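Local coordinates for cytoplasmic protein (Bacillus cereus, PDB 2O3L), which has no known function but carries the all-helical DUF1048 domain, which folds here into a left-handed superhelix, at residues A8-A11 and Y17-V20; F21-N26 and E66-F71; N26-F31 and H41-L46. All blocks are in the same frame, centred on the assembly; numbering follows the deposited sequence.

Contact 1 of 3, residues A8-A11 and Y17-V20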
ATOM      1  N   ALA A   8       1.845   2.485 -12.298  1.00 40.09           N
ATOM      2  CA  ALA A   8       3.119   2.375 -13.008  1.00 39.55           C
ATOM      3  C   ALA A   8       4.313   2.388 -12.039  1.00 40.91           C
ATOM      4  O   ALA A   8       5.286   1.641 -12.211  1.00 39.98           O
ATOM      5  CB  ALA A   8       3.245   3.492 -14.004  1.00 41.57           C
ATOM      6  N   ARG A   9       4.233   3.229 -11.014  1.00 39.30           N
ATOM      7  CA  ARG A   9       5.228   3.242  -9.990  1.00 38.92           C
ATOM      8  C   ARG A   9       5.312   1.926  -9.238  1.00 40.11           C
ATOM      9  O   ARG A   9       6.411   1.492  -8.851  1.00 38.89           O
ATOM     10  CB  ARG A   9       4.975   4.404  -9.052  1.00 39.68           C
ATOM     11  CG  ARG A   9       5.222   5.723  -9.794  1.00 44.76           C
ATOM     12  CD  ARG A   9       4.792   6.959  -9.039  1.00 44.38           C
ATOM     13  NE  ARG A   9       5.201   6.872  -7.650  1.00 49.77           N
ATOM     14  CZ  ARG A   9       5.062   7.846  -6.770  1.00 51.60           C
ATOM     15  NH1 ARG A   9       4.550   9.022  -7.135  1.00 61.75           N
ATOM     16  NH2 ARG A   9       5.481   7.640  -5.528  1.00 47.60           N
ATOM     17  N   VAL A  10       4.167   1.275  -9.026  1.00 36.90           N
ATOM     18  CA  VAL A  10       4.152  -0.034  -8.365  1.00 40.73           C
ATOM     19  C   VAL A  10       4.851  -1.057  -9.254  1.00 39.02           C
ATOM     20  O   VAL A  10       5.655  -1.836  -8.790  1.00 40.46           O
ATOM     21  CB  VAL A  10       2.715  -0.511  -8.026  1.00 41.99           C
ATOM     22  CG1 VAL A  10       2.705  -1.934  -7.532  1.00 43.09           C
ATOM     23  CG2 VAL A  10       2.124   0.385  -6.924  1.00 47.50           C
ATOM     24  N   ALA A  11       4.581  -0.989 -10.537  1.00 40.62           N
ATOM     25  CA  ALA A  11       5.157  -1.904 -11.500  1.00 40.07           C
ATOM     26  C   ALA A  11       6.653  -1.735 -11.618  1.00 40.43           C
ATOM     27  O   ALA A  11       7.310  -2.614 -12.152  1.00 39.87           O
ATOM     28  CB  ALA A  11       4.500  -1.720 -12.833  1.00 41.04           C
ATOM     29  N   TYR A  17       7.729  -6.529  -3.701  1.00 41.09           N
ATOM     30  CA  TYR A  17       7.012  -5.316  -3.349  1.00 39.81           C
ATOM     31  C   TYR A  17       5.683  -5.243  -4.107  1.00 38.87           C
ATOM     32  O   TYR A  17       4.651  -4.817  -3.564  1.00 40.29           O
ATOM     33  CB  TYR A  17       7.845  -4.064  -3.658  1.00 38.62           C
ATOM     34  CG  TYR A  17       8.760  -3.602  -2.557  1.00 40.73           C
ATOM     35  CD1 TYR A  17      10.051  -4.158  -2.398  1.00 41.34           C
ATOM     36  CD2 TYR A  17       8.361  -2.580  -1.668  1.00 41.96           C
ATOM     37  CE1 TYR A  17      10.907  -3.723  -1.368  1.00 36.69           C
ATOM     38  CE2 TYR A  17       9.207  -2.132  -0.626  1.00 43.70           C
ATOM     39  CZ  TYR A  17      10.472  -2.711  -0.489  1.00 45.19           C
ATOM     40  OH  TYR A  17      11.289  -2.290   0.498  1.00 43.02           O
ATOM     41  N   GLN A  18       5.711  -5.627  -5.368  1.00 40.24           N
ATOM     42  CA  GLN A  18       4.507  -5.648  -6.173  1.00 41.54           C
ATOM     43  C   GLN A  18       3.458  -6.587  -5.618  1.00 42.44           C
ATOM     44  O   GLN A  18       2.283  -6.222  -5.610  1.00 40.14           O
ATOM     45  CB  GLN A  18       4.803  -6.012  -7.616  1.00 42.02           C
ATOM     46  CG  GLN A  18       5.688  -4.949  -8.304  1.00 40.29           C
ATOM     47  CD  GLN A  18       5.900  -5.272  -9.763  1.00 49.24           C
ATOM     48  OE1 GLN A  18       4.954  -5.578 -10.461  1.00 43.74           O
ATOM     49  NE2 GLN A  18       7.151  -5.234 -10.218  1.00 43.76           N
ATOM     50  N   PHE A  19       3.867  -7.777  -5.160  1.00 38.73           N
ATOM     51  CA  PHE A  19       2.891  -8.788  -4.747  1.00 37.19           C
ATOM     52  C   PHE A  19       2.251  -8.332  -3.448  1.00 36.29           C
ATOM     53  O   PHE A  19       1.022  -8.428  -3.243  1.00 36.72           O
ATOM     54  CB  PHE A  19       3.566 -10.143  -4.590  1.00 40.15           C
ATOM     55  CG  PHE A  19       2.616 -11.257  -4.304  1.00 41.96           C
ATOM     56  CD1 PHE A  19       1.765 -11.726  -5.289  1.00 47.89           C
ATOM     57  CD2 PHE A  19       2.575 -11.846  -3.041  1.00 53.24           C
ATOM     58  CE1 PHE A  19       0.861 -12.777  -5.038  1.00 50.40           C
ATOM     59  CE2 PHE A  19       1.673 -12.879  -2.761  1.00 48.56           C
ATOM     60  CZ  PHE A  19       0.820 -13.362  -3.782  1.00 51.55           C
ATOM     61  N   VAL A  20       3.083  -7.790  -2.570  1.00 36.91           N
ATOM     62  CA  VAL A  20       2.613  -7.325  -1.289  1.00 37.71           C
ATOM     63  C   VAL A  20       1.684  -6.108  -1.432  1.00 41.75           C
ATOM     64  O   VAL A  20       0.680  -6.043  -0.756  1.00 39.29           O
ATOM     65  CB  VAL A  20       3.758  -7.039  -0.347  1.00 39.47           C
ATOM     66  CG1 VAL A  20       3.250  -6.366   0.943  1.00 41.30           C
ATOM     67  CG2 VAL A  20       4.444  -8.375  -0.013  1.00 42.54           C
TER
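Gln18 NE2, hydrogen-bonded to Leu13 O in the short link between the two helices, lies against Ala11, the last residue of the segment 8-11. Ala11 O is 3.3 Å from Gln18 NE2, but the N-H points too poorly for a bond, so the two atoms are merely neighbours. The arrangement is a helix-loop-helix corner joining the first two helices of this left-handed superhelix, where helix 2-11 runs out and helix 15-31 sets off. The backbones come close, with Val10 CA 6.0 Å from Gln18 CA, and the glutamine fills the angle between them. Its CG lies beside the backbone N and anti to the carbonyl carbon (chi1 -64°), and the chain is extended from there, which carries the amide past Val10 toward Ala11. On the way Gln18 CG comes within 3.2 Å of Val10 O, a carbon-to-oxygen approach that makes this a tight spot, and Gln18 CD follows at 3.6 Å from the same Val10 O. The amide oxygen is turned to the carbon side of Ala11: Gln18 OE1 stands 3.8 Å from Ala11 CA. Much of what is gripped here is therefore backbone, CG meeting the carbonyl of Val10 while the amide lies along Ala11. Behind it, Val10 rests on Ile47 of helix 36-56 and Tyr17 meets Phe50 of that helix edge-to-face, so both arms of the corner lean on the same long helix; the Tyr17 hydroxyl bonds to Arg58 O, beyond the end of that helix. The one side-chain-to-side-chain approach across the corner is loose, with Val10 CG1 at 4.3 Å from Gln18 CG.

Contact 2 of 3, residues F21-N26 and E66-F71; sequences FKKIQN and EDVASF
Ile24 packs against Val68 and Phe71 with successive atoms of its CG1-CD1 branch. From CB, its CG1 leaves anti to the carbonyl carbon (chi1 -66°), a choice that swings this branch toward the segment 66-71. Ile24 CG1 then meets Val68 CG1 at 3.6 Å, the two side chains crossing at about a right angle. One bond further along the extended branch, Ile24 CD1 reaches the aromatic ring, 3.7 Å from Phe71 CD2 in an oblique approach, with CE2 of the same ring almost as near. One turn of helix 15-31 is thus set against the start of helix 68-82, two non-adjacent helices of the all-helical superhelix; Leu46 and Phe50 of helix 36-56 reach Ile24 as well, and Leu61 of helix 60-64 touches Val68. Val68 takes a second neighbour on its outer side. The chain of Lys23, bent at chi3, brings CE to 4.0 Å from Val68 CB, so the aliphatic part of the lysine crosses the valine and its ammonium goes on past it. There Lys23 NZ donates to a water at 3.0 Å, and that water in turn donates to Glu66 O, linking the lysine to the backbone just ahead of helix 68-82. That helix start has its own fastening. Asp67, the centre of an inverse gamma turn, occupies the N-cap position, and its OD1 accepts from Ser70 N at 3.2 Å. The N-H comes fairly straight (156°) but from well above the carboxylate plane. On the facing helix, Lys22 O takes two donors on opposite faces of its plane, the backbone N and the side-chain amide of Asn26. The side-chain bond, Asn26 ND2 to Lys22 O, is 2.8 Å long.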
ATOM      1  N   PHE A  21       2.036  -5.174  -2.307  1.00 37.62           N
ATOM      2  CA  PHE A  21       1.140  -4.096  -2.630  1.00 41.44           C
ATOM      3  C   PHE A  21      -0.238  -4.590  -3.104  1.00 38.86           C
ATOM      4  O   PHE A  21      -1.251  -4.061  -2.694  1.00 39.44           O
ATOM      5  CB  PHE A  21       1.725  -3.146  -3.689  1.00 40.30           C
ATOM      6  CG  PHE A  21       0.796  -2.009  -3.998  1.00 41.56           C
ATOM      7  CD1 PHE A  21       0.741  -0.910  -3.169  1.00 49.86           C
ATOM      8  CD2 PHE A  21      -0.113  -2.101  -5.043  1.00 47.53           C
ATOM      9  CE1 PHE A  21      -0.171   0.090  -3.386  1.00 46.42           C
ATOM     10  CE2 PHE A  21      -0.994  -1.090  -5.291  1.00 47.08           C
ATOM     11  CZ  PHE A  21      -1.037   0.008  -4.444  1.00 44.87           C
ATOM     12  N   LYS A  22      -0.237  -5.539  -4.027  1.00 39.43           N
ATOM     13  CA  LYS A  22      -1.460  -6.139  -4.534  1.00 41.28           C
ATOM     14  C   LYS A  22      -2.280  -6.798  -3.424  1.00 40.53           C
ATOM     15  O   LYS A  22      -3.511  -6.685  -3.402  1.00 38.30           O
ATOM     16  CB  LYS A  22      -1.102  -7.182  -5.578  1.00 40.09           C
ATOM     17  CG  LYS A  22      -2.307  -7.879  -6.160  1.00 46.47           C
ATOM     18  CD  LYS A  22      -1.953  -8.798  -7.350  1.00 48.34           C
ATOM     19  CE  LYS A  22      -1.322 -10.107  -6.934  1.00 55.30           C
ATOM     20  NZ  LYS A  22      -1.387 -10.989  -8.098  1.00 68.70           N
ATOM     21  N   LYS A  23      -1.596  -7.478  -2.509  1.00 40.75           N
ATOM     22  CA  LYS A  23      -2.265  -8.093  -1.352  1.00 40.27           C
ATOM     23  C   LYS A  23      -3.013  -7.008  -0.520  1.00 37.42           C
ATOM     24  O   LYS A  23      -4.160  -7.150  -0.216  1.00 39.06           O
ATOM     25  CB  LYS A  23      -1.280  -8.891  -0.503  1.00 38.88           C
ATOM     26  CG  LYS A  23      -0.860 -10.247  -1.058  1.00 38.00           C
ATOM     27  CD  LYS A  23       0.198 -10.974  -0.201  1.00 37.62           C
ATOM     28  CE  LYS A  23      -0.216 -11.186   1.265  1.00 44.49           C
ATOM     29  NZ  LYS A  23       0.617 -12.177   2.077  1.00 42.01           N
ATOM     30  N   ILE A  24      -2.344  -5.916  -0.220  1.00 39.81           N
ATOM     31  CA  ILE A  24      -2.882  -4.802   0.541  1.00 36.54           C
ATOM     32  C   ILE A  24      -4.016  -4.075  -0.169  1.00 37.40           C
ATOM     33  O   ILE A  24      -5.044  -3.735   0.439  1.00 34.26           O
ATOM     34  CB  ILE A  24      -1.769  -3.811   0.827  1.00 39.73           C
ATOM     35  CG1 ILE A  24      -0.756  -4.471   1.759  1.00 38.27           C
ATOM     36  CG2 ILE A  24      -2.335  -2.559   1.493  1.00 36.13           C
ATOM     37  CD1 ILE A  24       0.471  -3.638   1.994  1.00 40.62           C
ATOM     38  N   GLN A  25      -3.833  -3.842  -1.465  1.00 35.72           N
ATOM     39  CA  GLN A  25      -4.896  -3.230  -2.265  1.00 40.49           C
ATOM     40  C   GLN A  25      -6.164  -4.095  -2.217  1.00 40.17           C
ATOM     41  O   GLN A  25      -7.285  -3.603  -1.955  1.00 38.16           O
ATOM     42  CB  GLN A  25      -4.399  -3.032  -3.695  1.00 41.68           C
ATOM     43  CG  GLN A  25      -5.329  -2.287  -4.571  1.00 52.16           C
ATOM     44  CD  GLN A  25      -4.707  -1.979  -5.901  1.00 53.11           C
ATOM     45  OE1 GLN A  25      -4.099  -2.859  -6.507  1.00 57.88           O
ATOM     46  NE2 GLN A  25      -4.850  -0.722  -6.372  1.00 46.82           N
ATOM     47  N   ASN A  26      -5.996  -5.397  -2.392  1.00 37.79           N
ATOM     48  CA  ASN A  26      -7.140  -6.276  -2.330  1.00 37.78           C
ATOM     49  C   ASN A  26      -7.742  -6.317  -0.919  1.00 35.72           C
ATOM     50  O   ASN A  26      -8.973  -6.349  -0.756  1.00 35.29           O
ATOM     51  CB  ASN A  26      -6.784  -7.674  -2.832  1.00 37.52           C
ATOM     52  CG  ASN A  26      -6.778  -7.751  -4.350  1.00 48.87           C
ATOM     53  OD1 ASN A  26      -7.841  -7.773  -4.987  1.00 57.13           O
ATOM     54  ND2 ASN A  26      -5.586  -7.766  -4.941  1.00 44.75           N
ATOM     55  N   GLU A  66       5.283  -9.732   8.669  1.00 40.60           N
ATOM     56  CA  GLU A  66       4.888 -10.917   7.924  1.00 44.73           C
ATOM     57  C   GLU A  66       3.394 -11.003   7.791  1.00 41.58           C
ATOM     58  O   GLU A  66       2.877 -11.545   6.805  1.00 40.45           O
ATOM     59  CB  GLU A  66       5.460 -12.180   8.577  1.00 44.93           C
ATOM     60  CG  GLU A  66       6.952 -12.339   8.224  1.00 58.23           C
ATOM     61  CD  GLU A  66       7.542 -13.690   8.626  1.00 58.33           C
ATOM     62  OE1 GLU A  66       6.916 -14.433   9.439  1.00 71.82           O
ATOM     63  OE2 GLU A  66       8.646 -13.991   8.119  1.00 78.22           O
ATOM     64  N   ASP A  67       2.693 -10.493   8.802  1.00 38.85           N
ATOM     65  CA  ASP A  67       1.250 -10.475   8.777  1.00 37.54           C
ATOM     66  C   ASP A  67       0.720  -9.250   8.012  1.00 39.24           C
ATOM     67  O   ASP A  67       0.402  -8.224   8.601  1.00 36.39           O
ATOM     68  CB  ASP A  67       0.699 -10.498  10.199  1.00 38.48           C
ATOM     69  CG  ASP A  67      -0.800 -10.696  10.239  1.00 37.66           C
ATOM     70  OD1 ASP A  67      -1.446 -10.671   9.158  1.00 42.05           O
ATOM     71  OD2 ASP A  67      -1.329 -10.862  11.360  1.00 50.49           O
ATOM     72  N   VAL A  68       0.590  -9.399   6.695  1.00 39.33           N
ATOM     73  CA  VAL A  68       0.186  -8.308   5.814  1.00 41.11           C
ATOM     74  C   VAL A  68      -1.260  -7.900   6.078  1.00 40.41           C
ATOM     75  O   VAL A  68      -1.590  -6.730   6.004  1.00 41.45           O
ATOM     76  CB  VAL A  68       0.422  -8.676   4.314  1.00 41.25           C
ATOM     77  CG1 VAL A  68      -0.108  -7.602   3.361  1.00 43.53           C
ATOM     78  CG2 VAL A  68       1.892  -8.905   4.091  1.00 40.67           C
ATOM     79  N   ALA A  69      -2.128  -8.845   6.432  1.00 40.51           N
ATOM     80  CA  ALA A  69      -3.509  -8.483   6.736  1.00 40.50           C
ATOM     81  C   ALA A  69      -3.575  -7.537   7.924  1.00 39.21           C
ATOM     82  O   ALA A  69      -4.336  -6.586   7.921  1.00 41.09           O
ATOM     83  CB  ALA A  69      -4.371  -9.739   7.013  1.00 39.70           C
ATOM     84  N   SER A  70      -2.752  -7.788   8.939  1.00 40.18           N
ATOM     85  CA  SER A  70      -2.764  -6.954  10.110  1.00 41.37           C
ATOM     86  C   SER A  70      -2.193  -5.556   9.793  1.00 40.99           C
ATOM     87  O   SER A  70      -2.689  -4.561  10.315  1.00 40.20           O
ATOM     88  CB  SER A  70      -2.032  -7.641  11.251  1.00 41.20           C
ATOM     89  OG  SER A  70      -1.835  -6.725  12.278  1.00 48.13           O
ATOM     90  N   PHE A  71      -1.189  -5.488   8.927  1.00 37.49           N
ATOM     91  CA  PHE A  71      -0.684  -4.226   8.409  1.00 38.31           C
ATOM     92  C   PHE A  71      -1.791  -3.433   7.671  1.00 39.79           C
ATOM     93  O   PHE A  71      -2.035  -2.262   7.965  1.00 36.57           O
ATOM     94  CB  PHE A  71       0.488  -4.475   7.451  1.00 36.63           C
ATOM     95  CG  PHE A  71       1.083  -3.229   6.894  1.00 36.92           C
ATOM     96  CD1 PHE A  71       1.915  -2.443   7.671  1.00 37.90           C
ATOM     97  CD2 PHE A  71       0.778  -2.802   5.615  1.00 37.36           C
ATOM     98  CE1 PHE A  71       2.455  -1.264   7.150  1.00 37.22           C
ATOM     99  CE2 PHE A  71       1.305  -1.629   5.092  1.00 40.88           C
ATOM    100  CZ  PHE A  71       2.140  -0.849   5.878  1.00 37.03           C
TER
HETATM  101  O   HOH W   1       0.202 -12.300   5.027  1.00 34.01           O

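Contact 3 of 3, residues N26-F31 and H41-L46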
ATOM      1  N   ASN A  26      -5.996  -5.397  -2.392  1.00 37.79           N
ATOM      2  CA  ASN A  26      -7.140  -6.276  -2.330  1.00 37.78           C
ATOM      3  C   ASN A  26      -7.742  -6.317  -0.919  1.00 35.72           C
ATOM      4  O   ASN A  26      -8.973  -6.349  -0.756  1.00 35.29           O
ATOM      5  CB  ASN A  26      -6.784  -7.674  -2.832  1.00 37.52           C
ATOM      6  CG  ASN A  26      -6.778  -7.751  -4.350  1.00 48.87           C
ATOM      7  OD1 ASN A  26      -7.841  -7.773  -4.987  1.00 57.13           O
ATOM      8  ND2 ASN A  26      -5.586  -7.766  -4.941  1.00 44.75           N
ATOM      9  N   TYR A  27      -6.891  -6.349   0.092  1.00 35.09           N
ATOM     10  CA  TYR A  27      -7.390  -6.418   1.465  1.00 34.68           C
ATOM     11  C   TYR A  27      -8.294  -5.174   1.731  1.00 34.41           C
ATOM     12  O   TYR A  27      -9.405  -5.269   2.256  1.00 34.40           O
ATOM     13  CB  TYR A  27      -6.255  -6.509   2.465  1.00 33.76           C
ATOM     14  CG  TYR A  27      -6.762  -6.604   3.888  1.00 32.48           C
ATOM     15  CD1 TYR A  27      -7.156  -5.454   4.600  1.00 37.74           C
ATOM     16  CD2 TYR A  27      -6.847  -7.814   4.522  1.00 36.20           C
ATOM     17  CE1 TYR A  27      -7.614  -5.546   5.916  1.00 32.73           C
ATOM     18  CE2 TYR A  27      -7.314  -7.929   5.836  1.00 39.99           C
ATOM     19  CZ  TYR A  27      -7.703  -6.801   6.516  1.00 36.35           C
ATOM     20  OH  TYR A  27      -8.170  -6.949   7.780  1.00 38.63           O
HETATM   21  N   MSE A  28      -7.828  -4.021   1.291  1.00 36.00           N
HETATM   22  CA  MSE A  28      -8.540  -2.764   1.524  1.00 40.83           C
HETATM   23  C   MSE A  28      -9.874  -2.716   0.774  1.00 37.43           C
HETATM   24  O   MSE A  28     -10.880  -2.300   1.315  1.00 36.66           O
HETATM   25  CB  MSE A  28      -7.637  -1.592   1.120  1.00 37.15           C
HETATM   26  CG  MSE A  28      -6.481  -1.485   2.087  1.00 45.80           C
HETATM   27 SE   MSE A  28      -5.357   0.057   1.736  0.70 51.50          SE
HETATM   28  CE  MSE A  28      -6.697   1.371   1.592  1.00 51.65           C
ATOM     29  N   TRP A  29      -9.884  -3.210  -0.453  1.00 38.07           N
ATOM     30  CA  TRP A  29     -11.118  -3.306  -1.211  1.00 38.25           C
ATOM     31  C   TRP A  29     -12.084  -4.358  -0.616  1.00 36.94           C
ATOM     32  O   TRP A  29     -13.306  -4.215  -0.686  1.00 36.84           O
ATOM     33  CB  TRP A  29     -10.780  -3.702  -2.633  1.00 43.40           C
ATOM     34  CG  TRP A  29     -10.247  -2.599  -3.513  1.00 47.19           C
ATOM     35  CD1 TRP A  29     -10.456  -1.265  -3.390  1.00 51.99           C
ATOM     36  CD2 TRP A  29      -9.478  -2.776  -4.697  1.00 45.27           C
ATOM     37  NE1 TRP A  29      -9.830  -0.588  -4.411  1.00 59.03           N
ATOM     38  CE2 TRP A  29      -9.231  -1.504  -5.234  1.00 53.60           C
ATOM     39  CE3 TRP A  29      -8.927  -3.896  -5.330  1.00 59.65           C
ATOM     40  CZ2 TRP A  29      -8.470  -1.314  -6.396  1.00 58.25           C
ATOM     41  CZ3 TRP A  29      -8.171  -3.708  -6.489  1.00 61.32           C
ATOM     42  CH2 TRP A  29      -7.970  -2.428  -7.018  1.00 54.66           C
ATOM     43  N   ASN A  30     -11.517  -5.409  -0.033  1.00 33.74           N
ATOM     44  CA  ASN A  30     -12.298  -6.417   0.625  1.00 32.11           C
ATOM     45  C   ASN A  30     -12.918  -5.909   1.905  1.00 30.87           C
ATOM     46  O   ASN A  30     -14.032  -6.274   2.216  1.00 28.32           O
ATOM     47  CB  ASN A  30     -11.420  -7.619   0.939  1.00 34.42           C
ATOM     48  CG  ASN A  30     -11.120  -8.489  -0.305  1.00 31.82           C
ATOM     49  OD1 ASN A  30     -11.806  -8.381  -1.319  1.00 32.68           O
ATOM     50  ND2 ASN A  30     -10.097  -9.343  -0.211  1.00 29.69           N
ATOM     51  N   PHE A  31     -12.180  -5.128   2.680  1.00 34.50           N
ATOM     52  CA  PHE A  31     -12.613  -4.814   4.041  1.00 39.48           C
ATOM     53  C   PHE A  31     -12.897  -3.344   4.307  1.00 43.12           C
ATOM     54  O   PHE A  31     -13.476  -3.046   5.324  1.00 45.18           O
ATOM     55  CB  PHE A  31     -11.576  -5.281   5.044  1.00 39.79           C
ATOM     56  CG  PHE A  31     -11.465  -6.779   5.145  1.00 33.34           C
ATOM     57  CD1 PHE A  31     -12.312  -7.486   5.968  1.00 34.88           C
ATOM     58  CD2 PHE A  31     -10.508  -7.463   4.432  1.00 34.46           C
ATOM     59  CE1 PHE A  31     -12.196  -8.845   6.065  1.00 33.30           C
ATOM     60  CE2 PHE A  31     -10.377  -8.828   4.549  1.00 33.40           C
ATOM     61  CZ  PHE A  31     -11.220  -9.512   5.348  1.00 36.51           C
ATOM     62  N   HIS A  41      -6.045   7.483  -1.464  1.00 29.89           N
ATOM     63  CA  HIS A  41      -5.006   8.360  -0.883  1.00 30.06           C
ATOM     64  C   HIS A  41      -4.054   7.543   0.006  1.00 30.41           C
ATOM     65  O   HIS A  41      -2.848   7.691  -0.076  1.00 32.09           O
ATOM     66  CB  HIS A  41      -5.641   9.558  -0.186  1.00 29.26           C
ATOM     67  CG  HIS A  41      -6.240  10.531  -1.149  1.00 31.85           C
ATOM     68  ND1 HIS A  41      -7.389  11.244  -0.895  1.00 33.09           N
ATOM     69  CD2 HIS A  41      -5.844  10.884  -2.393  1.00 37.47           C
ATOM     70  CE1 HIS A  41      -7.664  12.003  -1.935  1.00 44.03           C
ATOM     71  NE2 HIS A  41      -6.746  11.797  -2.859  1.00 38.90           N
ATOM     72  N   ILE A  42      -4.584   6.601   0.771  1.00 32.89           N
ATOM     73  CA  ILE A  42      -3.749   5.797   1.658  1.00 39.36           C
ATOM     74  C   ILE A  42      -2.843   4.909   0.827  1.00 37.71           C
ATOM     75  O   ILE A  42      -1.685   4.708   1.160  1.00 38.14           O
ATOM     76  CB  ILE A  42      -4.596   4.880   2.593  1.00 40.19           C
ATOM     77  CG1 ILE A  42      -5.452   5.695   3.536  1.00 47.72           C
ATOM     78  CG2 ILE A  42      -3.695   3.999   3.431  1.00 50.26           C
ATOM     79  CD1 ILE A  42      -6.696   4.931   4.071  1.00 49.24           C
ATOM     80  N   GLN A  43      -3.367   4.348  -0.249  1.00 38.01           N
ATOM     81  CA  GLN A  43      -2.525   3.545  -1.136  1.00 38.84           C
ATOM     82  C   GLN A  43      -1.402   4.378  -1.797  1.00 37.78           C
ATOM     83  O   GLN A  43      -0.286   3.883  -2.013  1.00 37.57           O
ATOM     84  CB  GLN A  43      -3.368   2.877  -2.207  1.00 39.75           C
ATOM     85  CG  GLN A  43      -4.273   1.847  -1.619  1.00 49.15           C
ATOM     86  CD  GLN A  43      -5.258   1.304  -2.622  1.00 46.91           C
ATOM     87  OE1 GLN A  43      -5.166   1.581  -3.818  1.00 43.29           O
ATOM     88  NE2 GLN A  43      -6.210   0.520  -2.133  1.00 64.61           N
ATOM     89  N   TYR A  44      -1.694   5.633  -2.106  1.00 35.03           N
ATOM     90  CA  TYR A  44      -0.653   6.487  -2.684  1.00 36.98           C
ATOM     91  C   TYR A  44       0.454   6.765  -1.642  1.00 39.45           C
ATOM     92  O   TYR A  44       1.653   6.737  -1.983  1.00 37.92           O
ATOM     93  CB  TYR A  44      -1.214   7.771  -3.277  1.00 32.80           C
ATOM     94  CG  TYR A  44      -2.283   7.555  -4.379  1.00 35.10           C
ATOM     95  CD1 TYR A  44      -2.425   6.310  -5.033  1.00 41.12           C
ATOM     96  CD2 TYR A  44      -3.100   8.589  -4.786  1.00 40.37           C
ATOM     97  CE1 TYR A  44      -3.395   6.131  -6.026  1.00 45.24           C
ATOM     98  CE2 TYR A  44      -4.078   8.417  -5.769  1.00 39.59           C
ATOM     99  CZ  TYR A  44      -4.221   7.184  -6.387  1.00 43.70           C
ATOM    100  OH  TYR A  44      -5.187   7.005  -7.363  1.00 47.05           O
ATOM    101  N   GLU A  45       0.051   7.003  -0.394  1.00 38.32           N
ATOM    102  CA  GLU A  45       1.026   7.172   0.661  1.00 40.54           C
ATOM    103  C   GLU A  45       1.854   5.909   0.791  1.00 38.44           C
ATOM    104  O   GLU A  45       3.074   5.963   0.985  1.00 38.94           O
ATOM    105  CB  GLU A  45       0.380   7.548   1.995  1.00 38.70           C
ATOM    106  CG  GLU A  45      -0.261   8.909   2.003  1.00 40.43           C
ATOM    107  CD  GLU A  45       0.722  10.081   1.951  1.00 31.82           C
ATOM    108  OE1 GLU A  45       1.966   9.876   1.886  1.00 38.64           O
ATOM    109  OE2 GLU A  45       0.226  11.214   2.015  1.00 33.90           O
ATOM    110  N   LEU A  46       1.195   4.773   0.673  1.00 37.55           N
ATOM    111  CA  LEU A  46       1.887   3.517   0.803  1.00 39.44           C
ATOM    112  C   LEU A  46       2.902   3.299  -0.337  1.00 41.35           C
ATOM    113  O   LEU A  46       3.988   2.731  -0.100  1.00 41.65           O
ATOM    114  CB  LEU A  46       0.920   2.354   0.884  1.00 41.71           C
ATOM    115  CG  LEU A  46       1.560   0.968   1.095  1.00 49.00           C
ATOM    116  CD1 LEU A  46       2.070   0.857   2.527  1.00 46.49           C
ATOM    117  CD2 LEU A  46       0.516  -0.096   0.817  1.00 49.84           C
TER
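Met28, present as selenomethionine, lays its selenium and methyl against the aliphatic stem and amide of Gln43, the two side chains coming from opposite directions. Met28 SE stands 4.0 Å from Gln43 CG. The bend at chi3 (49°) brings the methyl round, so that Met28 CE is 3.9 Å from Gln43 NE2 and also packs at 4.2 Å from Ile42 CB. The contact joins helix 15-31 to helix 36-56 as an antiparallel helical hairpin: the two short segments run at 163° to each other, and their axes are 11.9 Å apart at closest approach. That spacing is bridged by long side chains rather than by touching backbones. Trp29 adds its indole on the more exposed flank, where its NE1 lies 4.4 Å from Gln43 NE2, an oblique and distant approach. The amide end of Gln43 is poorly served: OE1 receives a weak hydrogen bond from Gln25 NE2, whereas NE2 is buried with no polar partner anywhere in the model. On another side of the segment 26-31, Phe31 CD2 sits over the centre of the Tyr27 ring, 3.4 Å above its plane, and the hydroxyl of Tyr27 is hydrogen-bonded to Asp73. Two more helices pack on the hairpin: Val76 and Leu75 of helix 68-82 reach Met28 and Ile42 respectively, while Tyr3 of helix 2-11 packs on Trp29.

How the contacts relate
From the N terminus, helix 2-11 turns into helix 15-31 at contact 1, which closes the shortest loop and is finished before the others begin. Helix 15-31 then serves all three: its early part in contact 1, its middle in contact 2, its end in contact 3. Contact 3 folds helix 36-56 back along it, and this loop is nested inside the much longer one that contact 2 closes when helix 68-82 arrives. Contacts 2 and 3 share Asn26 and touch where Leu46 packs on Ile24 and Phe71; contact 1 joins contact 2 through Val10 on Phe21. Helix 15-31 is thus tied to the first, third and last helices.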